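Local coordinates for protein mandelate racemase/muconate lactonizing enzyme (Jannaschia sp., PDB 4J3Z) that probably acts as an isomerase or lyase of the enolase superfamily, whose members start their reactions by drawing a proton from the carbon beside a substrate carboxylate, at residues 216-224 against 248-256; 256-265 against 277-288. All coordinates share one frame; numbering follows the deposited sequence. Where two conformers were deposited one is given.

Contact 1: residues 216-224 against 248-256; sequences PAGAIRLAK and EVAAHTSIP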
loop_
_atom_site.group_PDB
_atom_site.type_symbol
_atom_site.label_atom_id
_atom_site.label_comp_id
_atom_site.label_asym_id
_atom_site.label_seq_id
_atom_site.Cartn_x
_atom_site.Cartn_y
_atom_site.Cartn_z
ATOM N N PRO D 216 9.818 1.864 19.701
ATOM C CA PRO D 216 10.363 1.464 18.396
ATOM C C PRO D 216 11.562 2.283 17.906
ATOM O O PRO D 216 12.535 1.703 17.453
ATOM C CB PRO D 216 9.157 1.595 17.444
ATOM C CG PRO D 216 8.075 2.262 18.246
ATOM C CD PRO D 216 8.344 1.875 19.665
ATOM N N ALA D 217 11.476 3.608 18.001
ATOM C CA ALA D 217 12.561 4.535 17.642
ATOM C C ALA D 217 13.844 4.286 18.429
ATOM O O ALA D 217 14.960 4.438 17.896
ATOM C CB ALA D 217 12.109 5.971 17.866
ATOM N N GLY D 218 13.678 3.937 19.705
ATOM C CA GLY D 218 14.798 3.634 20.578
ATOM C C GLY D 218 15.495 2.373 20.124
ATOM O O GLY D 218 16.720 2.353 19.929
ATOM N N ALA D 219 14.691 1.325 19.935
ATOM C CA ALA D 219 15.163 0.018 19.483
ATOM C C ALA D 219 16.097 0.100 18.268
ATOM O O ALA D 219 17.083 -0.637 18.178
ATOM C CB ALA D 219 13.981 -0.884 19.185
ATOM N N ILE D 220 15.783 1.010 17.353
ATOM C CA ILE D 220 16.570 1.221 16.146
ATOM C C ILE D 220 17.959 1.827 16.412
ATOM O O ILE D 220 18.953 1.370 15.847
ATOM C CB ILE D 220 15.794 2.078 15.137
ATOM C CG1 ILE D 220 14.467 1.378 14.791
ATOM C CG2 ILE D 220 16.666 2.374 13.911
ATOM C CD1 ILE D 220 13.389 2.296 14.243
ATOM N N ARG D 221 18.024 2.846 17.265
ATOM C CA ARG D 221 19.303 3.353 17.764
ATOM C C ARG D 221 20.162 2.233 18.351
ATOM O O ARG D 221 21.362 2.197 18.119
ATOM C CB ARG D 221 19.091 4.422 18.835
ATOM C CG ARG D 221 18.605 5.766 18.309
ATOM C CD ARG D 221 18.273 6.683 19.473
ATOM N NE ARG D 221 19.467 7.073 20.228
ATOM C CZ ARG D 221 19.460 7.474 21.495
ATOM N NH1 ARG D 221 18.316 7.527 22.175
ATOM N NH2 ARG D 221 20.593 7.817 22.089
ATOM N N LEU D 222 19.541 1.320 19.101
ATOM C CA LEU D 222 20.270 0.232 19.762
ATOM C C LEU D 222 20.752 -0.787 18.738
ATOM O O LEU D 222 21.920 -1.210 18.764
ATOM C CB LEU D 222 19.385 -0.434 20.823
ATOM C CG LEU D 222 19.955 -1.523 21.737
ATOM C CD1 LEU D 222 21.224 -1.065 22.430
ATOM C CD2 LEU D 222 18.895 -1.909 22.760
ATOM N N ALA D 223 19.852 -1.156 17.825
ATOM C CA ALA D 223 20.157 -2.081 16.737
ATOM C C ALA D 223 21.337 -1.593 15.897
ATOM O O ALA D 223 22.104 -2.397 15.360
ATOM C CB ALA D 223 18.928 -2.275 15.867
ATOM N N LYS D 224 21.468 -0.293 15.809
ATOM C CA LYS D 224 22.553 0.378 15.144
ATOM C C LYS D 224 23.914 0.230 15.798
ATOM O O LYS D 224 24.913 0.203 15.125
ATOM C CB LYS D 224 22.213 1.838 14.809
ATOM C CG LYS D 224 21.454 2.046 13.514
ATOM C CD LYS D 224 21.916 1.082 12.453
ATOM C CE LYS D 224 20.823 0.609 11.543
ATOM N NZ LYS D 224 21.264 0.254 10.189
ATOM N N GLU D 248 8.591 -0.957 11.396
ATOM C CA GLU D 248 9.579 0.136 11.296
ATOM C C GLU D 248 10.975 -0.255 11.806
ATOM O O GLU D 248 11.993 0.238 11.306
ATOM C CB GLU D 248 9.078 1.397 12.021
ATOM C CG GLU D 248 8.859 1.233 13.524
ATOM C CD GLU D 248 7.860 2.232 14.104
ATOM O OE1 GLU D 248 6.697 1.836 14.354
ATOM O OE2 GLU D 248 8.229 3.410 14.316
ATOM N N VAL D 249 11.004 -1.130 12.806
ATOM C CA VAL D 249 12.235 -1.613 13.414
ATOM C C VAL D 249 12.918 -2.607 12.469
ATOM O O VAL D 249 14.130 -2.509 12.213
ATOM C CB VAL D 249 11.931 -2.290 14.773
ATOM C CG1 VAL D 249 13.099 -3.133 15.259
ATOM C CG2 VAL D 249 11.530 -1.256 15.814
ATOM N N ALA D 250 12.129 -3.554 11.956
ATOM C CA ALA D 250 12.618 -4.544 11.010
ATOM C C ALA D 250 13.134 -3.892 9.741
ATOM O O ALA D 250 14.087 -4.383 9.139
ATOM C CB ALA D 250 11.530 -5.562 10.681
ATOM N N ALA D 251 12.508 -2.791 9.336
ATOM C CA ALA D 251 12.912 -2.099 8.119
ATOM C C ALA D 251 14.263 -1.379 8.290
ATOM O O ALA D 251 15.096 -1.406 7.371
ATOM C CB ALA D 251 11.822 -1.136 7.653
ATOM N N HIS D 252 14.495 -0.749 9.446
ATOM C CA HIS D 252 15.707 0.010 9.755
ATOM C C HIS D 252 16.914 -0.812 10.212
ATOM O O HIS D 252 17.994 -0.273 10.398
ATOM C CB HIS D 252 15.392 1.013 10.858
ATOM C CG HIS D 252 14.784 2.285 10.366
ATOM N ND1 HIS D 252 13.444 2.402 10.063
ATOM C CD2 HIS D 252 15.330 3.501 10.141
ATOM C CE1 HIS D 252 13.194 3.636 9.667
ATOM N NE2 HIS D 252 14.322 4.323 9.707
ATOM N N THR D 253 16.716 -2.091 10.485
ATOM C CA THR D 253 17.859 -2.879 10.911
ATOM C C THR D 253 17.969 -4.151 10.099
ATOM O O THR D 253 16.958 -4.717 9.674
ATOM C CB THR D 253 17.912 -3.131 12.446
ATOM O OG1 THR D 253 19.231 -3.558 12.814
ATOM C CG2 THR D 253 16.900 -4.179 12.891
ATOM N N SER D 254 19.214 -4.553 9.860
ATOM C CA SER D 254 19.541 -5.775 9.150
ATOM C C SER D 254 19.529 -6.985 10.083
ATOM O O SER D 254 19.788 -8.109 9.642
ATOM C CB SER D 254 20.927 -5.640 8.524
ATOM O OG SER D 254 21.905 -5.435 9.526
ATOM N N ILE D 255 19.260 -6.752 11.371
ATOM C CA ILE D 255 19.258 -7.823 12.368
ATOM C C ILE D 255 17.883 -8.473 12.408
ATOM O O ILE D 255 16.901 -7.796 12.682
ATOM C CB ILE D 255 19.587 -7.304 13.785
ATOM C CG1 ILE D 255 20.965 -6.631 13.819
ATOM C CG2 ILE D 255 19.522 -8.446 14.797
ATOM C CD1 ILE D 255 21.163 -5.741 15.027
ATOM N N PRO D 256 17.803 -9.790 12.142
ATOM C CA PRO D 256 16.519 -10.493 12.230
ATOM C C PRO D 256 15.778 -10.195 13.540
ATOM O O PRO D 256 16.413 -10.063 14.589
ATOM C CB PRO D 256 16.907 -11.981 12.160
ATOM C CG PRO D 256 18.402 -12.035 12.010
ATOM C CD PRO D 256 18.892 -10.664 11.675
#
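I220 has CG1 anti to the carbonyl carbon (chi1 -59°) and CG2 anti to the backbone N, and both branches address residues 248-256: I220 CG2 rests 3.6 Å from H252 CB, while I220 CG1 approaches V249 CA and I220 CD1, at the end of that branch, lies 3.8 Å from E248 O. With chi1 at 164°, V249 CG2 stands anti to the carbonyl carbon and beside the backbone N, which turns it to helix 216-226, 4.1 Å from P216 CB and also against A219 CB. At one end of the interface the carboxylate of E248 crosses P216, E248 CD lying 3.6 Å from P216 CB. E248 OE2 forms a salt bridge to R278 of the second subunit.

Helices 216-226 and 246-252 are neighbours on the outer layer of the (beta/alpha) barrel of the enolase family, following the successive strands 205-209 and 233-235. Their axes run side by side, 9.2 Å apart and inclined by only 22°; A219 and A223 present only methyl groups at this interface, consistent with that spacing. A223 CB touches T253 OG1 at 3.3 Å, just beyond the helix, and this hydroxyl is engaged by E227. I255 then lays CD1 3.5 Å from A223 O. K224 bends its chain so that CE passes H252 O, while its ammonium group pairs with E227. H252 was modelled in two conformers, so its bonds are less certain; in the one described H252 ND1 lies 2.9 Å from E248 O, and NE2 turns to A250 O of the second subunit.

Contact 2: residues 256-265 against 277-288; sequences PIATGERLTG and ARILQPALGRAG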
loop_
_atom_site.group_PDB
_atom_site.type_symbol
_atom_site.label_atom_id
_atom_site.label_comp_id
_atom_site.label_asym_id
_atom_site.label_seq_id
_atom_site.Cartn_x
_atom_site.Cartn_y
_atom_site.Cartn_z
ATOM N N PRO D 256 17.803 -9.790 12.142
ATOM C CA PRO D 256 16.519 -10.493 12.230
ATOM C C PRO D 256 15.778 -10.195 13.540
ATOM O O PRO D 256 16.413 -10.063 14.589
ATOM C CB PRO D 256 16.907 -11.981 12.160
ATOM C CG PRO D 256 18.402 -12.035 12.010
ATOM C CD PRO D 256 18.892 -10.664 11.675
ATOM N N ILE D 257 14.448 -10.073 13.474
ATOM C CA ILE D 257 13.656 -9.718 14.657
ATOM C C ILE D 257 12.906 -10.917 15.209
ATOM O O ILE D 257 12.029 -11.472 14.545
ATOM C CB ILE D 257 12.686 -8.529 14.406
ATOM C CG1 ILE D 257 13.398 -7.370 13.689
ATOM C CG2 ILE D 257 12.071 -8.038 15.717
ATOM C CD1 ILE D 257 14.443 -6.635 14.514
ATOM N N ALA D 258 13.247 -11.287 16.418
ATOM C CA ALA D 258 12.599 -12.355 17.110
ATOM C C ALA D 258 11.688 -11.877 18.217
ATOM O O ALA D 258 11.958 -10.928 18.836
ATOM C CB ALA D 258 13.619 -13.311 17.618
ATOM N N THR D 259 10.574 -12.552 18.399
ATOM C CA THR D 259 9.528 -12.166 19.316
ATOM C C THR D 259 8.479 -13.246 19.564
ATOM O O THR D 259 8.503 -14.276 19.000
ATOM C CB THR D 259 8.893 -10.855 18.858
ATOM O OG1 THR D 259 8.377 -10.154 19.966
ATOM C CG2 THR D 259 7.847 -11.069 17.838
ATOM N N GLY D 260 7.515 -12.938 20.396
ATOM C CA GLY D 260 6.402 -13.809 20.639
ATOM C C GLY D 260 6.294 -14.621 21.898
ATOM O O GLY D 260 5.431 -15.397 21.998
ATOM N N GLU D 261 7.163 -14.419 22.856
ATOM C CA GLU D 261 7.080 -15.098 24.160
ATOM C C GLU D 261 5.899 -14.600 24.983
ATOM O O GLU D 261 5.353 -15.339 25.810
ATOM C CB GLU D 261 8.388 -14.981 24.959
ATOM C CG GLU D 261 8.484 -13.781 25.885
ATOM C CD GLU D 261 9.318 -14.059 27.122
ATOM O OE1 GLU D 261 10.565 -14.008 27.026
ATOM O OE2 GLU D 261 8.724 -14.316 28.201
ATOM N N ARG D 262 5.490 -13.356 24.733
ATOM C CA ARG D 262 4.361 -12.771 25.446
ATOM C C ARG D 262 3.082 -12.797 24.597
ATOM O O ARG D 262 2.029 -12.297 25.013
ATOM C CB ARG D 262 4.721 -11.375 25.968
ATOM C CG ARG D 262 5.709 -11.427 27.134
ATOM C CD ARG D 262 6.014 -10.059 27.731
ATOM N NE ARG D 262 7.068 -9.375 26.988
ATOM C CZ ARG D 262 7.501 -8.138 27.226
ATOM N NH1 ARG D 262 6.975 -7.404 28.203
ATOM N NH2 ARG D 262 8.465 -7.629 26.468
ATOM N N LEU D 263 3.177 -13.421 23.421
ATOM C CA LEU D 263 2.026 -13.576 22.534
ATOM C C LEU D 263 1.295 -14.898 22.750
ATOM O O LEU D 263 1.903 -15.912 23.086
ATOM C CB LEU D 263 2.437 -13.436 21.062
ATOM C CG LEU D 263 3.104 -12.135 20.593
ATOM C CD1 LEU D 263 3.404 -12.229 19.103
ATOM C CD2 LEU D 263 2.229 -10.920 20.879
ATOM N N THR D 264 -0.022 -14.865 22.558
ATOM C CA THR D 264 -0.859 -16.042 22.699
ATOM C C THR D 264 -1.821 -16.140 21.519
ATOM O O THR D 264 -2.317 -15.125 21.026
ATOM C CB THR D 264 -1.612 -16.050 24.054
ATOM O OG1 THR D 264 -2.187 -17.337 24.276
ATOM C CG2 THR D 264 -2.711 -14.993 24.123
ATOM N N GLY D 265 -2.072 -17.358 21.056
ATOM C CA GLY D 265 -3.006 -17.558 19.957
ATOM C C GLY D 265 -2.367 -17.292 18.609
ATOM O O GLY D 265 -1.735 -16.254 18.393
ATOM N N ALA D 277 8.561 -9.625 11.956
ATOM C CA ALA D 277 9.295 -10.597 12.748
ATOM C C ALA D 277 9.563 -11.806 11.872
ATOM O O ALA D 277 8.683 -12.243 11.136
ATOM C CB ALA D 277 8.504 -11.000 13.986
ATOM N N ARG D 278 10.781 -12.341 11.934
ATOM C CA ARG D 278 11.094 -13.547 11.169
ATOM C C ARG D 278 11.489 -14.697 12.071
ATOM O O ARG D 278 11.765 -15.807 11.603
ATOM C CB ARG D 278 12.162 -13.270 10.100
ATOM C CG ARG D 278 11.658 -12.481 8.886
ATOM C CD ARG D 278 10.614 -13.264 8.089
ATOM N NE ARG D 278 9.920 -12.438 7.091
ATOM C CZ ARG D 278 8.764 -11.811 7.302
ATOM N NH1 ARG D 278 8.156 -11.918 8.477
ATOM N NH2 ARG D 278 8.206 -11.089 6.332
ATOM N N ILE D 279 11.520 -14.439 13.374
ATOM C CA ILE D 279 11.754 -15.504 14.344
ATOM C C ILE D 279 10.714 -15.400 15.432
ATOM O O ILE D 279 10.657 -14.396 16.136
ATOM C CB ILE D 279 13.167 -15.437 14.962
ATOM C CG1 ILE D 279 14.228 -15.303 13.867
ATOM C CG2 ILE D 279 13.419 -16.639 15.869
ATOM C CD1 ILE D 279 15.645 -15.523 14.345
ATOM N N LEU D 280 9.882 -16.434 15.549
ATOM C CA LEU D 280 8.816 -16.474 16.558
ATOM C C LEU D 280 9.220 -17.384 17.690
ATOM O O LEU D 280 9.745 -18.472 17.465
ATOM C CB LEU D 280 7.495 -16.974 15.963
ATOM C CG LEU D 280 7.000 -16.242 14.720
ATOM C CD1 LEU D 280 5.708 -16.879 14.249
ATOM C CD2 LEU D 280 6.827 -14.748 14.980
ATOM N N GLN D 281 8.945 -16.935 18.910
ATOM C CA GLN D 281 9.353 -17.653 20.103
ATOM C C GLN D 281 8.146 -17.848 20.997
ATOM O O GLN D 281 7.950 -17.109 21.949
ATOM C CB GLN D 281 10.449 -16.884 20.842
ATOM C CG GLN D 281 11.474 -16.225 19.929
ATOM C CD GLN D 281 12.311 -15.203 20.658
ATOM O OE1 GLN D 281 11.786 -14.312 21.327
ATOM N NE2 GLN D 281 13.619 -15.327 20.541
ATOM N N PRO D 282 7.310 -18.839 20.689
ATOM C CA PRO D 282 6.233 -18.997 21.635
ATOM C C PRO D 282 6.745 -19.593 22.937
ATOM O O PRO D 282 7.711 -20.370 22.940
ATOM C CB PRO D 282 5.279 -19.968 20.926
ATOM C CG PRO D 282 6.128 -20.724 19.980
ATOM C CD PRO D 282 7.231 -19.793 19.567
ATOM N N ALA D 283 6.121 -19.197 24.040
ATOM C CA ALA D 283 6.196 -19.974 25.264
ATOM C C ALA D 283 4.967 -20.855 25.184
ATOM O O ALA D 283 3.826 -20.363 25.197
ATOM C CB ALA D 283 6.154 -19.074 26.482
ATOM N N LEU D 284 5.195 -22.154 25.038
ATOM C CA LEU D 284 4.103 -23.091 24.789
ATOM C C LEU D 284 3.028 -23.081 25.871
ATOM O O LEU D 284 1.853 -23.281 25.571
ATOM C CB LEU D 284 4.641 -24.503 24.543
ATOM C CG LEU D 284 4.773 -24.959 23.085
ATOM C CD1 LEU D 284 5.137 -23.833 22.126
ATOM C CD2 LEU D 284 5.775 -26.093 22.963
ATOM N N GLY D 285 3.430 -22.820 27.113
ATOM C CA GLY D 285 2.503 -22.765 28.244
ATOM C C GLY D 285 1.637 -21.523 28.293
ATOM O O GLY D 285 0.838 -21.361 29.213
ATOM N N ARG D 286 1.810 -20.646 27.305
ATOM C CA ARG D 286 1.011 -19.430 27.138
ATOM C C ARG D 286 0.340 -19.388 25.762
ATOM O O ARG D 286 -0.837 -19.019 25.649
ATOM C CB ARG D 286 1.906 -18.198 27.317
ATOM C CG ARG D 286 1.356 -16.887 26.763
ATOM C CD ARG D 286 2.241 -15.716 27.145
ATOM N NE ARG D 286 2.182 -15.446 28.580
ATOM C CZ ARG D 286 3.147 -14.854 29.288
ATOM N NH1 ARG D 286 4.285 -14.466 28.710
ATOM N NH2 ARG D 286 2.978 -14.663 30.592
ATOM N N ALA D 287 1.101 -19.744 24.724
ATOM C CA ALA D 287 0.671 -19.613 23.318
ATOM C C ALA D 287 -0.600 -20.378 22.963
ATOM O O ALA D 287 -1.299 -20.019 22.017
ATOM C CB ALA D 287 1.796 -20.023 22.377
ATOM N N GLY D 288 -0.886 -21.441 23.710
ATOM C CA GLY D 288 -2.045 -22.278 23.427
ATOM C C GLY D 288 -1.720 -23.751 23.354
ATOM O O GLY D 288 -2.593 -24.563 23.034
HETATM O O HOH W 1 4.088 -17.533 23.983
#
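The guanidinium of R286 meets E261 O at its edge, NH1 donating nearly in its own plane over 3.2 Å. It lies beside R262, the two side chains pointing the same way with their guanidinium planes 44° apart; R262 forms a salt bridge to E236. R286 sends CG anti to its backbone N (chi1 162°) and bends at chi3, which carries NH1 back to the E261 carbonyl. With a leucine in its place, E261 O would probably lose this donor and the E261 carboxylate a nearby positive charge.

Strands 257-259 and 279-280 pair in parallel, as adjacent staves of the barrel: T259 N donates to I279 O (2.9 Å) and Q281 N to T259 O (2.7 Å), while I257 O takes both R278 N and I279 N. A258 CB packs on I279 CB at 3.4 Å. Beyond the strands a water takes the A283 N-H and lies 2.9 Å from L263 O. T264 OG1 gives its proton to R286 O (2.6 Å), and G265 N bonds to A287 O. Every direct hydrogen bond here ends on a main-chain carbonyl: the strands use backbone donors alone, but beyond them two of three donors are side chains, R286 and T264.

Following the chain, helix 216-226 comes first, and contact 1 closes once the chain has passed through strand 233-235 and returned along helix 246-252, so that two outer helices of the barrel meet across 23 intervening residues. Contact 2 then closes a shorter loop, in which helix 266-274 connects strands 257-259 and 279-280 as a beta-alpha-beta crossover. The two are in series, neither nested nor crossing, and share P256, where the chain turns from outer layer to barrel wall. They also touch directly, V249 CG1 lying 3.8 Å from I257 CD1, which ties the helix layer to the sheet. Both border the third subunit.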